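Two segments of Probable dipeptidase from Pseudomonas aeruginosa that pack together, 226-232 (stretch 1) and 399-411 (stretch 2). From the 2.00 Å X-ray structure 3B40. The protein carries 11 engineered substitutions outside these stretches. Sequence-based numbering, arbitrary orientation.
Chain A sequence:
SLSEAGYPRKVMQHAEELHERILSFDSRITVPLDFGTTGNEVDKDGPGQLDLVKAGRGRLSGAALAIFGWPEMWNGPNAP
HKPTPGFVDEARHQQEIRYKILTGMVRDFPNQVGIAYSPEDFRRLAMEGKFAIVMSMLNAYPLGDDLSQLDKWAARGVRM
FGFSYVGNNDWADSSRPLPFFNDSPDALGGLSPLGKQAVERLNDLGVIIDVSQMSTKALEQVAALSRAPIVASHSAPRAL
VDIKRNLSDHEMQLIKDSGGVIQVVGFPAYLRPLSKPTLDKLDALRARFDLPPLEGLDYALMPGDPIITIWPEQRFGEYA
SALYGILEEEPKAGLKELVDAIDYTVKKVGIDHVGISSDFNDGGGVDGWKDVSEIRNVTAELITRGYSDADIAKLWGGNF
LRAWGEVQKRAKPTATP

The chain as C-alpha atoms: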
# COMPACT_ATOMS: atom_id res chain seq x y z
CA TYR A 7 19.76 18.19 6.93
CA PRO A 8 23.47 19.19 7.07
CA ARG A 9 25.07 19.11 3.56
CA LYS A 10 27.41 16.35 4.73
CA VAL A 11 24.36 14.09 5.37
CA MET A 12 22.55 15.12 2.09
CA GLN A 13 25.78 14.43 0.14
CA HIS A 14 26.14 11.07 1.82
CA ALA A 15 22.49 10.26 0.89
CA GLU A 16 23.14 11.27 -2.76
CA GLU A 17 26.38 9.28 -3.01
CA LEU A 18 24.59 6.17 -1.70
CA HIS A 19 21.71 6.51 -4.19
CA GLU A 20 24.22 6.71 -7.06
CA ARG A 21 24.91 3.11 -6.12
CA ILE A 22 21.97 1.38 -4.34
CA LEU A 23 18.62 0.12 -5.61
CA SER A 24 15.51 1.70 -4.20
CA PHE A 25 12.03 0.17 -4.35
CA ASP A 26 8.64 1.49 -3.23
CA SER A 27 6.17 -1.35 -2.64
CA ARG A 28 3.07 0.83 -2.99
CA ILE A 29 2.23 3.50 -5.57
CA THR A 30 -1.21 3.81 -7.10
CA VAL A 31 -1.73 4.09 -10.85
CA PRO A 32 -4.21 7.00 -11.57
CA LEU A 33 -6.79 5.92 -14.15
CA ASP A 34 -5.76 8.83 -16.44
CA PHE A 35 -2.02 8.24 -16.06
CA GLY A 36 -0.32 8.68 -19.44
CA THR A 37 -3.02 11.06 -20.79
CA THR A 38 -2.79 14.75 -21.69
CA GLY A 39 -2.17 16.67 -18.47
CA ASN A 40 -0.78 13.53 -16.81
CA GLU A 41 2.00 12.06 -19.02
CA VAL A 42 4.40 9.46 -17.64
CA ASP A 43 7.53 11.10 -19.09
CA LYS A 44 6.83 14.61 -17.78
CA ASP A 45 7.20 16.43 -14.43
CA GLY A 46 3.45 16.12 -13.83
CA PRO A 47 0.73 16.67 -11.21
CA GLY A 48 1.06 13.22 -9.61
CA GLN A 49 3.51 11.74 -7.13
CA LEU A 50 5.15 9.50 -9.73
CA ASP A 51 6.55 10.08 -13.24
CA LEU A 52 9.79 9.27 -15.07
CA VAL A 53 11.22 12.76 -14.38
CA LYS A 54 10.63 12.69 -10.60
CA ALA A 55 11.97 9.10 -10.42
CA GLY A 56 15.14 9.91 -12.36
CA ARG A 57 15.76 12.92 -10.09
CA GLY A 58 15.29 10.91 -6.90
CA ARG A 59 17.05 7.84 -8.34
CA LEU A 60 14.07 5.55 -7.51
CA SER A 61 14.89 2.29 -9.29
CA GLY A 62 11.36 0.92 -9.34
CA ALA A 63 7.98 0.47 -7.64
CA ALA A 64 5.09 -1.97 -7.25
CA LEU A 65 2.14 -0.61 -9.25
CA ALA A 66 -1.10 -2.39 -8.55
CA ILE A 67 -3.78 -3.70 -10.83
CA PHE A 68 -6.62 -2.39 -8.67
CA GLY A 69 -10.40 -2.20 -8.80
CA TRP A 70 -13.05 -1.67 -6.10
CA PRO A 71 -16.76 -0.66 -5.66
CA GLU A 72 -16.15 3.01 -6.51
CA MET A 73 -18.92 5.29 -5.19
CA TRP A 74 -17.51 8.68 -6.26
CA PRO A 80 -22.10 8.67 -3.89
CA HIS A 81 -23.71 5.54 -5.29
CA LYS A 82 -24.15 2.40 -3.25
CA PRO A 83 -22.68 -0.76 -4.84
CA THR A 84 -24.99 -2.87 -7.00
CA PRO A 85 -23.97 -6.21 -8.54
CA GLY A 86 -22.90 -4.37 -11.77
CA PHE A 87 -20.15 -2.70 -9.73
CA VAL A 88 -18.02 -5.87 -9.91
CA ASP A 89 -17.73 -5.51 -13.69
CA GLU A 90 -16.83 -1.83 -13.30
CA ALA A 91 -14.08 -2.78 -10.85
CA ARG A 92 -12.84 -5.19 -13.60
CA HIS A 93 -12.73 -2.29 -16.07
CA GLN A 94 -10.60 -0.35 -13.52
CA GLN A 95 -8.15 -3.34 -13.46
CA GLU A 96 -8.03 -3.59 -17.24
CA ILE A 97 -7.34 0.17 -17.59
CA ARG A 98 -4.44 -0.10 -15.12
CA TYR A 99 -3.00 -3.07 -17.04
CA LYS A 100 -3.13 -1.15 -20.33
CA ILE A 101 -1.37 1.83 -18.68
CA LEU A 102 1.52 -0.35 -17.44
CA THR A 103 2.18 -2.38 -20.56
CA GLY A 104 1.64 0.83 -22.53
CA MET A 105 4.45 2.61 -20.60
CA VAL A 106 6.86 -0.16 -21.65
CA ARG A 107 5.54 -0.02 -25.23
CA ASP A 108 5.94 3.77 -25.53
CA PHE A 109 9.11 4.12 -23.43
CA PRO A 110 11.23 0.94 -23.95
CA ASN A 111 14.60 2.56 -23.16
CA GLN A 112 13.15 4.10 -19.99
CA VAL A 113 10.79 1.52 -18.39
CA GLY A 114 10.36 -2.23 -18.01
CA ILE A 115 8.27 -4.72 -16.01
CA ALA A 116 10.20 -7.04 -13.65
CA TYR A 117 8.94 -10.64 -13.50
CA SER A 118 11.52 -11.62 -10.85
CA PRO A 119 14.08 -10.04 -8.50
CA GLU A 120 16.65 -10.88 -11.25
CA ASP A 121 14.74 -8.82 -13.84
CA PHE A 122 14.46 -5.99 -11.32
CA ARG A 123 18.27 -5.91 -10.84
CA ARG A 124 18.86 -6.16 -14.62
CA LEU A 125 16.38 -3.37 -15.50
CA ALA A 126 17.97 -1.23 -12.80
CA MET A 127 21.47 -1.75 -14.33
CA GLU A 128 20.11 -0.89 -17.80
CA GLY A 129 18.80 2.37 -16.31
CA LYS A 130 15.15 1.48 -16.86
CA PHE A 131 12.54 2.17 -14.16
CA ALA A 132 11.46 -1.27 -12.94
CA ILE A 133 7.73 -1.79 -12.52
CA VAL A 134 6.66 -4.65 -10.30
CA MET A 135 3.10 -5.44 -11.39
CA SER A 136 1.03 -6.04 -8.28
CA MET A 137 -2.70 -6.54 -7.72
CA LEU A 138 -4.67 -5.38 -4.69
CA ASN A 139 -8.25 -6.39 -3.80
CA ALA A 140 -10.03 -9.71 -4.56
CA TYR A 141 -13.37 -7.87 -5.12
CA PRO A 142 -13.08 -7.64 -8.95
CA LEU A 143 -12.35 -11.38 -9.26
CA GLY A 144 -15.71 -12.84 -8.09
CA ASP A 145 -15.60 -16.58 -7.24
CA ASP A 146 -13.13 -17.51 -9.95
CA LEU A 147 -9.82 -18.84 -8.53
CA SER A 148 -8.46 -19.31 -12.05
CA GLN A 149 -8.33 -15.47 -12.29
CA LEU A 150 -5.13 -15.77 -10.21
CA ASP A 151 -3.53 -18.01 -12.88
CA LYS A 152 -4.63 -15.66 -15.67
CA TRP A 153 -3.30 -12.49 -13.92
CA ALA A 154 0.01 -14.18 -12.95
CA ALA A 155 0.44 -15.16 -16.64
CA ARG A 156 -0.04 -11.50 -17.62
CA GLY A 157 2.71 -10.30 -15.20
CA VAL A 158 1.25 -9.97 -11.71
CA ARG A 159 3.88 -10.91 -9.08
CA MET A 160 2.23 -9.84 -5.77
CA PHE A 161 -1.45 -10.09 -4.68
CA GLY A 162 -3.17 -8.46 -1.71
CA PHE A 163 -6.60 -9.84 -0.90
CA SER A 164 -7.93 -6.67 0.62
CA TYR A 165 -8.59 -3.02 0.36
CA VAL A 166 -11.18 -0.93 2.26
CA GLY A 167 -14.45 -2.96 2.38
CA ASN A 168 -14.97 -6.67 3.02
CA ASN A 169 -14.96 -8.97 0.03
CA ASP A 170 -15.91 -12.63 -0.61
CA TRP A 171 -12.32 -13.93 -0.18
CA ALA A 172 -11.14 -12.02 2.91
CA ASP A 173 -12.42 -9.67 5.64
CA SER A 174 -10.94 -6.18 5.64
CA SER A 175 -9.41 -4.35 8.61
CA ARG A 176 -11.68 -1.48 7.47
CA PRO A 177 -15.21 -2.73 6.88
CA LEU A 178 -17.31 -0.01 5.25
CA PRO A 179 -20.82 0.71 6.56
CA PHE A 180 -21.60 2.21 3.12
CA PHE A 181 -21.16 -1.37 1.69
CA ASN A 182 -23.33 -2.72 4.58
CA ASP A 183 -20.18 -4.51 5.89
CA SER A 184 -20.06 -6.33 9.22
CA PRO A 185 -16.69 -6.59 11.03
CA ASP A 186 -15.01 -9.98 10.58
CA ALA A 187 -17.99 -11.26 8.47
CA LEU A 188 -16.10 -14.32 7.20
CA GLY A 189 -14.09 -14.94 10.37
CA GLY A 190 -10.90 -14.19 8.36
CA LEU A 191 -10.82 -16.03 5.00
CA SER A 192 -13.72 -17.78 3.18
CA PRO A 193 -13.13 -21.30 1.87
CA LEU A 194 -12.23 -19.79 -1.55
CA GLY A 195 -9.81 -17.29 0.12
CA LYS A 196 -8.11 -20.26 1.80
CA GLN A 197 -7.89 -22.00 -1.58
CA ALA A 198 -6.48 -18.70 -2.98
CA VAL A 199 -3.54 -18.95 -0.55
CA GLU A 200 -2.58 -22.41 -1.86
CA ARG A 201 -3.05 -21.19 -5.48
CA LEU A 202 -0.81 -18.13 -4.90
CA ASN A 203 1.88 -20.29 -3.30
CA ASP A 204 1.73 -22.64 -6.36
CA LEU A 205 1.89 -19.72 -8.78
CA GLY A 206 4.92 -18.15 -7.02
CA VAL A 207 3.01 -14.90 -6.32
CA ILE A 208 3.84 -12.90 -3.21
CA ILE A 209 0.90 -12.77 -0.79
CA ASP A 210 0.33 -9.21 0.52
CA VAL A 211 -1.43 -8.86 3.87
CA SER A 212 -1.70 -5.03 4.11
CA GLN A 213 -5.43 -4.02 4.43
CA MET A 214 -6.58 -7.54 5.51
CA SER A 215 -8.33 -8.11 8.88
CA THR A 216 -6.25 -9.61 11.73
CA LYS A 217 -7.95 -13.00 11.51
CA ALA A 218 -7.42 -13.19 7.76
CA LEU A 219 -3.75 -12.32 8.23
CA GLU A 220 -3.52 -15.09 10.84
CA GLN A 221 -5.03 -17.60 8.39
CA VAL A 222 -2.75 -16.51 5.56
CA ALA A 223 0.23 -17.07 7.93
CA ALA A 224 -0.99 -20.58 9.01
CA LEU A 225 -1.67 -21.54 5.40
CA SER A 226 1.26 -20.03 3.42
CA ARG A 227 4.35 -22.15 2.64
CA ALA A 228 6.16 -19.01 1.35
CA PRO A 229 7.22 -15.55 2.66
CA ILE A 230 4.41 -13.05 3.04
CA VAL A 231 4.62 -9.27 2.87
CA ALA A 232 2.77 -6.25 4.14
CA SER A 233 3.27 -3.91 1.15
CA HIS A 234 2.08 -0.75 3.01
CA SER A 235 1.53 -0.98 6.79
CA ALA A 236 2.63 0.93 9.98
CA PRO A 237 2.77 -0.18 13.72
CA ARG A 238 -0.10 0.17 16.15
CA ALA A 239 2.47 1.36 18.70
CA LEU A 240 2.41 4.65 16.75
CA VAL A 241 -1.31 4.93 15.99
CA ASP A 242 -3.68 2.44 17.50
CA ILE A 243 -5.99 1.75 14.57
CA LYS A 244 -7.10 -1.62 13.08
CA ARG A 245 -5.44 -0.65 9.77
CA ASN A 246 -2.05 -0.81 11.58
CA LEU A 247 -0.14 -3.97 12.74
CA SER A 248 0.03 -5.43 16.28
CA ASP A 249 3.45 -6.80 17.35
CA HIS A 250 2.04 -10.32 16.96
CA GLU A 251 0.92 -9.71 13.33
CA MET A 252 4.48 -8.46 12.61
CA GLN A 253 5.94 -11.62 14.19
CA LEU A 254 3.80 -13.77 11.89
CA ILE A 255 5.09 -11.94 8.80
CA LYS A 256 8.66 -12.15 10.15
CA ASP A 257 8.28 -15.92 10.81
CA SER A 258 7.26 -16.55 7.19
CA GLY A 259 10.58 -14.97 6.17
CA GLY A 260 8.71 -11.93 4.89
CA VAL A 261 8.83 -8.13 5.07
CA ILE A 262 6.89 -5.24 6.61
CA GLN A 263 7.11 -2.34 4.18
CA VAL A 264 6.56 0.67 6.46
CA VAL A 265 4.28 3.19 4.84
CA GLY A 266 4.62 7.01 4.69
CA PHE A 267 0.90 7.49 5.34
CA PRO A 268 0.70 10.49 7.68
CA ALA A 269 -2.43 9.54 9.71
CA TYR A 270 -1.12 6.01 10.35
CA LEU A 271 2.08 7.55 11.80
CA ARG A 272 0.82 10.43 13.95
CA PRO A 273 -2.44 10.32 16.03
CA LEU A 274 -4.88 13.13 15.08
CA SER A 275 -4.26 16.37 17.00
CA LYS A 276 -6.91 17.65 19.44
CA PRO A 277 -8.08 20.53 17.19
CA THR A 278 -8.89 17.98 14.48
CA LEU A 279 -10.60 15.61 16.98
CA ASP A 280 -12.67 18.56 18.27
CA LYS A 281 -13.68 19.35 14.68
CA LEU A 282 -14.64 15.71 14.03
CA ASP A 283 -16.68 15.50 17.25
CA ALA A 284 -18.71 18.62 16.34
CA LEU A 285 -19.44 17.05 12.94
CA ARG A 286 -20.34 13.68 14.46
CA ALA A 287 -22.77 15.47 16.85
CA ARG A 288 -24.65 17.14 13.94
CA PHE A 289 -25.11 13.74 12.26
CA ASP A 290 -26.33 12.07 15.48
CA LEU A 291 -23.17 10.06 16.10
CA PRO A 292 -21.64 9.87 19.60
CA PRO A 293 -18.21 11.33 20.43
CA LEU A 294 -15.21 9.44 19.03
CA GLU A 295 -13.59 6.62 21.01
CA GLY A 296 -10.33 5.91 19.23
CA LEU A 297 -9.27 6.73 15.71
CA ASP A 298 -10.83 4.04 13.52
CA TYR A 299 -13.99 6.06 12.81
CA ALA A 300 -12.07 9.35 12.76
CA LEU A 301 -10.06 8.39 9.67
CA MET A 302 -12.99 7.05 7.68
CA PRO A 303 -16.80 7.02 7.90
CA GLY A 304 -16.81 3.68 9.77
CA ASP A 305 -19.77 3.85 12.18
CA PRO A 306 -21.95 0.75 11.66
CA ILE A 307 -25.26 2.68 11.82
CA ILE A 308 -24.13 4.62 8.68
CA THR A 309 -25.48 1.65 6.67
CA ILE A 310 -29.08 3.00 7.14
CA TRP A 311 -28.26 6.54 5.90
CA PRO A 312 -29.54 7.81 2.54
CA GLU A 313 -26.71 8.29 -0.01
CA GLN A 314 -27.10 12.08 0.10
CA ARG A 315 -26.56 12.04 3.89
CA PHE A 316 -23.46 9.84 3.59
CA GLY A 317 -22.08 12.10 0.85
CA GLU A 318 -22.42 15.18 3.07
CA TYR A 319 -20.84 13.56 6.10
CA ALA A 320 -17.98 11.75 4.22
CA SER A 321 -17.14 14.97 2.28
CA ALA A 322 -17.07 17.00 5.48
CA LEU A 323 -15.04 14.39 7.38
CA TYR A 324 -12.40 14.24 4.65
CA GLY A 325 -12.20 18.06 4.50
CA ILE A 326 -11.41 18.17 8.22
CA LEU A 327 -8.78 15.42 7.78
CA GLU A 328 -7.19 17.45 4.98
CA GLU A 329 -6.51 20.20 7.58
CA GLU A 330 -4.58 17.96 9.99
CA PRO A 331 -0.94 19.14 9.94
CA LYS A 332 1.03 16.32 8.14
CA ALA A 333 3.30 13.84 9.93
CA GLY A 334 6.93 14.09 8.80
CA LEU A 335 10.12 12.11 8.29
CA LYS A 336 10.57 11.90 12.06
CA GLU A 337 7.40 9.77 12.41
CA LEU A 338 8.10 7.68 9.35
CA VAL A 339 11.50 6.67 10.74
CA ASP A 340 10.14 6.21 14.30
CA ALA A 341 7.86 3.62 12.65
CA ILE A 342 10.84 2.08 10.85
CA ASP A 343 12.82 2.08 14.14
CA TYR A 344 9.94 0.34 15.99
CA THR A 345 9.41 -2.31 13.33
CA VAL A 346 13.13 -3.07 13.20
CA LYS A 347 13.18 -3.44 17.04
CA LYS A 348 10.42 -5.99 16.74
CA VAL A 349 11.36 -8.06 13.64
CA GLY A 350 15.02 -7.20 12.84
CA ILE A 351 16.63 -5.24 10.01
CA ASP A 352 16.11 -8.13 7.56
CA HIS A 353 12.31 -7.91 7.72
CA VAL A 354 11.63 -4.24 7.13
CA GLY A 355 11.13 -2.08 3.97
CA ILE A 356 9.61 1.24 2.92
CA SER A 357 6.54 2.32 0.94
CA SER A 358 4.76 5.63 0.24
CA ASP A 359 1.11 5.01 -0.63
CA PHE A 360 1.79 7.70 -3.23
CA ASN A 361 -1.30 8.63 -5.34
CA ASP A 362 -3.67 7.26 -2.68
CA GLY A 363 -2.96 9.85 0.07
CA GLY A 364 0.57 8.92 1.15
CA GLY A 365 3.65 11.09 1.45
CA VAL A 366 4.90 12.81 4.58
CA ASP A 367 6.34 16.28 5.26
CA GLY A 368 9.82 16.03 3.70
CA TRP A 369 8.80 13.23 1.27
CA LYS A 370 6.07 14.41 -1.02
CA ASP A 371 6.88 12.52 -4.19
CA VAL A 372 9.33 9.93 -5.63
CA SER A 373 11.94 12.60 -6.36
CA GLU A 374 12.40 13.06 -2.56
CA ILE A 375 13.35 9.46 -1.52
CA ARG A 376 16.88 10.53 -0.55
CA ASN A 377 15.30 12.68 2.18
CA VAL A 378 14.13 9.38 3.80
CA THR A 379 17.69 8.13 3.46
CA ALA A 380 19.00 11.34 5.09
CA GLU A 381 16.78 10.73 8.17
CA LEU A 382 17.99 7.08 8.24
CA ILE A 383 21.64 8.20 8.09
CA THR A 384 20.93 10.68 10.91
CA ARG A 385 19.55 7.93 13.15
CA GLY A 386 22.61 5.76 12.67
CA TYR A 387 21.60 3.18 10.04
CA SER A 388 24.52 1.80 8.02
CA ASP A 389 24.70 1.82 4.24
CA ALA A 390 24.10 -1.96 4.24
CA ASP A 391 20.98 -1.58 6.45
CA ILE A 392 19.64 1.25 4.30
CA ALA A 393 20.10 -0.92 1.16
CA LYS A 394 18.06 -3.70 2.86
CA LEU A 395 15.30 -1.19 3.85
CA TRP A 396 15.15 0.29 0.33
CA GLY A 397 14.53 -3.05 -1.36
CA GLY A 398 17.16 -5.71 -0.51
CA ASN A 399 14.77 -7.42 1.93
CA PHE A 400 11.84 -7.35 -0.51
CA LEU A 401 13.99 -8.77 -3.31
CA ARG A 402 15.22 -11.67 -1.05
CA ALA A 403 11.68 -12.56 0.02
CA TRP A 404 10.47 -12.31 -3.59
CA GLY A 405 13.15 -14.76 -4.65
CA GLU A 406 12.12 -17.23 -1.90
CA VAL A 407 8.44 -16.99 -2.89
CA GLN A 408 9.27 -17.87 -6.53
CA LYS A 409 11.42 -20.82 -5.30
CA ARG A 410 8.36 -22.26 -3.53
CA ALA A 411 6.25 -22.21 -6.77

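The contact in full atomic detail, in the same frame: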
# COMPACT_ATOMS: atom_id res chain seq x y z
N SER A 226 0.21 -20.27 4.44
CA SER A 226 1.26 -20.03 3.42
C SER A 226 2.55 -20.85 3.61
O SER A 226 3.10 -20.89 4.69
CB SER A 226 1.61 -18.55 3.35
OG SER A 226 2.57 -18.31 2.31
N ARG A 227 3.03 -21.50 2.55
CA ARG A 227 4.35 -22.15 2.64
C ARG A 227 5.52 -21.22 2.23
O ARG A 227 6.69 -21.64 2.21
CB ARG A 227 4.38 -23.43 1.82
CG ARG A 227 4.28 -23.22 0.32
CD ARG A 227 4.42 -24.55 -0.45
NE ARG A 227 4.44 -24.32 -1.90
CZ ARG A 227 3.40 -24.54 -2.71
NH1 ARG A 227 2.26 -25.02 -2.20
NH2 ARG A 227 3.50 -24.32 -4.02
N ALA A 228 5.20 -19.96 1.94
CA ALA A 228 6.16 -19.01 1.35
C ALA A 228 6.11 -17.69 2.10
O ALA A 228 5.09 -17.40 2.74
CB ALA A 228 5.84 -18.79 -0.13
N PRO A 229 7.23 -16.90 2.06
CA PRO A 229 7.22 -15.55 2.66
C PRO A 229 6.01 -14.71 2.28
O PRO A 229 5.53 -14.77 1.15
CB PRO A 229 8.53 -14.92 2.14
CG PRO A 229 9.48 -16.19 2.03
CD PRO A 229 8.56 -17.25 1.51
N ILE A 230 5.50 -13.98 3.27
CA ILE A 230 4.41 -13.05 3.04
C ILE A 230 4.90 -11.63 3.33
O ILE A 230 5.93 -11.44 4.01
CB ILE A 230 3.11 -13.42 3.85
CG1 ILE A 230 3.30 -13.29 5.36
CG2 ILE A 230 2.64 -14.92 3.48
CD1 ILE A 230 1.96 -13.39 6.17
N VAL A 231 4.18 -10.65 2.81
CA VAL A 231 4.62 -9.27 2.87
C VAL A 231 3.44 -8.39 3.30
O VAL A 231 2.28 -8.72 3.03
CB VAL A 231 5.22 -8.85 1.47
CG1 VAL A 231 5.33 -7.36 1.30
CG2 VAL A 231 6.63 -9.58 1.25
N ALA A 232 3.73 -7.31 3.99
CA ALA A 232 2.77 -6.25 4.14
C ALA A 232 3.32 -5.08 3.30
O ALA A 232 4.27 -4.42 3.72
CB ALA A 232 2.64 -5.85 5.62
N ASN A 399 15.59 -6.44 1.20
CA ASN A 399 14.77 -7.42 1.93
C ASN A 399 13.63 -7.92 1.07
O ASN A 399 13.37 -9.14 1.00
CB ASN A 399 14.22 -6.78 3.20
CG ASN A 399 15.29 -6.51 4.24
OD1 ASN A 399 16.30 -7.22 4.31
ND2 ASN A 399 15.06 -5.49 5.09
N PHE A 400 12.94 -6.98 0.41
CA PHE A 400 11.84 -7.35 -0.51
C PHE A 400 12.32 -8.28 -1.60
O PHE A 400 11.65 -9.26 -1.92
CB PHE A 400 11.13 -6.12 -1.11
CG PHE A 400 9.97 -6.47 -2.03
CD1 PHE A 400 8.66 -6.50 -1.54
CD2 PHE A 400 10.18 -6.78 -3.37
CE1 PHE A 400 7.59 -6.81 -2.37
CE2 PHE A 400 9.10 -7.11 -4.21
CZ PHE A 400 7.82 -7.11 -3.71
N LEU A 401 13.46 -7.96 -2.22
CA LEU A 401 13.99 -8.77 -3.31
C LEU A 401 14.36 -10.19 -2.84
O LEU A 401 14.14 -11.14 -3.56
CB LEU A 401 15.20 -8.09 -3.94
CG LEU A 401 14.97 -6.74 -4.65
CD1 LEU A 401 16.30 -6.14 -5.13
CD2 LEU A 401 14.00 -6.90 -5.84
N ARG A 402 14.91 -10.33 -1.62
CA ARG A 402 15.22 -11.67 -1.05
C ARG A 402 13.93 -12.47 -0.90
O ARG A 402 13.81 -13.62 -1.37
CB ARG A 402 15.88 -11.56 0.34
CG ARG A 402 16.21 -12.93 1.05
CD ARG A 402 16.33 -12.77 2.58
NE ARG A 402 15.03 -12.46 3.21
CZ ARG A 402 14.74 -11.35 3.92
NH1 ARG A 402 13.52 -11.21 4.43
NH2 ARG A 402 15.64 -10.39 4.11
N ALA A 403 12.96 -11.87 -0.23
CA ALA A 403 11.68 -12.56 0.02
C ALA A 403 11.00 -12.94 -1.30
O ALA A 403 10.44 -14.03 -1.42
CB ALA A 403 10.76 -11.67 0.86
N TRP A 404 11.03 -12.03 -2.27
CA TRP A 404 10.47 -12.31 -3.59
C TRP A 404 11.14 -13.53 -4.20
O TRP A 404 10.45 -14.38 -4.78
CB TRP A 404 10.60 -11.07 -4.50
CG TRP A 404 9.94 -11.10 -5.86
CD1 TRP A 404 9.10 -12.04 -6.37
CD2 TRP A 404 10.07 -10.08 -6.87
NE1 TRP A 404 8.71 -11.69 -7.65
CE2 TRP A 404 9.29 -10.49 -7.98
CE3 TRP A 404 10.78 -8.88 -6.96
CZ2 TRP A 404 9.19 -9.74 -9.15
CZ3 TRP A 404 10.68 -8.10 -8.14
CH2 TRP A 404 9.91 -8.56 -9.22
N GLY A 405 12.46 -13.61 -4.10
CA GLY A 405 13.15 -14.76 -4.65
C GLY A 405 12.70 -16.05 -3.99
O GLY A 405 12.52 -17.07 -4.68
N GLU A 406 12.53 -16.03 -2.66
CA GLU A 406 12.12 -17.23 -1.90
C GLU A 406 10.70 -17.69 -2.25
O GLU A 406 10.45 -18.89 -2.44
CB GLU A 406 12.28 -17.00 -0.38
CG GLU A 406 13.72 -17.08 0.07
CD GLU A 406 14.37 -18.43 -0.33
OE1 GLU A 406 13.77 -19.49 0.00
OE2 GLU A 406 15.46 -18.40 -0.97
N VAL A 407 9.77 -16.75 -2.33
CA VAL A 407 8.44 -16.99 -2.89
C VAL A 407 8.44 -17.72 -4.26
O VAL A 407 7.73 -18.72 -4.45
CB VAL A 407 7.64 -15.66 -3.03
CG1 VAL A 407 6.37 -15.90 -3.83
CG2 VAL A 407 7.35 -15.10 -1.69
N GLN A 408 9.18 -17.19 -5.22
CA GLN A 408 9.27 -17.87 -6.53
C GLN A 408 9.89 -19.28 -6.45
O GLN A 408 9.52 -20.16 -7.21
CB GLN A 408 10.00 -16.98 -7.55
CG GLN A 408 9.23 -15.68 -7.84
CD GLN A 408 9.78 -14.93 -9.01
OE1 GLN A 408 11.01 -14.79 -9.15
NE2 GLN A 408 8.88 -14.45 -9.89
N LYS A 409 10.82 -19.49 -5.52
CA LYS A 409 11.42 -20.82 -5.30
C LYS A 409 10.41 -21.85 -4.82
O LYS A 409 10.50 -23.03 -5.17
CB LYS A 409 12.58 -20.75 -4.30
CG LYS A 409 13.91 -20.57 -4.97
CD LYS A 409 15.01 -21.26 -4.16
CE LYS A 409 15.64 -20.31 -3.14
NZ LYS A 409 16.51 -19.28 -3.80
N ARG A 410 9.42 -21.40 -4.04
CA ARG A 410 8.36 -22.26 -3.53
C ARG A 410 7.20 -22.51 -4.53
O ARG A 410 6.24 -23.20 -4.19
CB ARG A 410 7.79 -21.67 -2.24
CG ARG A 410 8.83 -21.13 -1.27
CD ARG A 410 9.07 -21.99 -0.10
NE ARG A 410 10.35 -21.65 0.50
CZ ARG A 410 10.56 -20.92 1.60
NH1 ARG A 410 9.56 -20.42 2.33
NH2 ARG A 410 11.82 -20.72 1.98
N ALA A 411 7.28 -21.95 -5.74
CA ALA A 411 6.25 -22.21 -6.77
C ALA A 411 6.07 -23.70 -7.07
O ALA A 411 7.04 -24.47 -6.96
CB ALA A 411 6.58 -21.48 -8.05

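Residues 226-232, a loop running into a strand, lie against stretch 2, helical through 409, and bury 449 Å² in all, with an apolar seam at one end and a pair of arginines at the other. Pro229 is the centre of the seam. The CA-to-CB bond of Pro229 points toward the helix; Pro229 CB lies 4.1 Å from Ala403 CB and 4.0 Å from Val407 CG2, and Pro229 CG lies 3.8 Å from Glu406 CB. Ala403, with no more than a methyl, lets the ring come close to the helix backbone. Val407 has chi1 t (170°), which places CG2 within 3.4 Å of Pro229 O and 4.3 Å of Ala228 CB. The small Ala228 suits the narrowest approach, its CA 5.2 Å from Val407 CA. Along the chain the sides alternate: Ile230 points away, while Val231, in the strand, points toward the helix. Phe400 starts sideways, but chi1 t (-178°) carries its ring in, so that CE1, at the ring edge, meets Val231 CG1 at 4.3 Å.

The arginines exchange hydrogen bonds with each other's backbone. Arg227 leaves its CA sideways, yet chi1 p followed by t at chi2 and chi3 extends the chain alongside the helix end; NE and NH2 both donate to Arg410 O, at 3.1 and 3.0 Å, the carbonyl lying near the guanidinium plane. Arg410 returns the bond from NH1 to Arg227 O (3.1 Å). Its chi1 m and off-well chi2 (-105°) turn the chain back along the helix, where NH2 forms a salt bridge with Glu406 OE1 (3.0 Å) and NH1 passes 3.4 Å from Pro229 CD. Glu406 thus offers its CB to the proline while its carboxylate leads away from stretch 1 and steadies the guanidinium. Within the loop, Ser226 OG, chi1 t, donates to Ala228 O (2.7 Å), bracing the turn that presents Arg227.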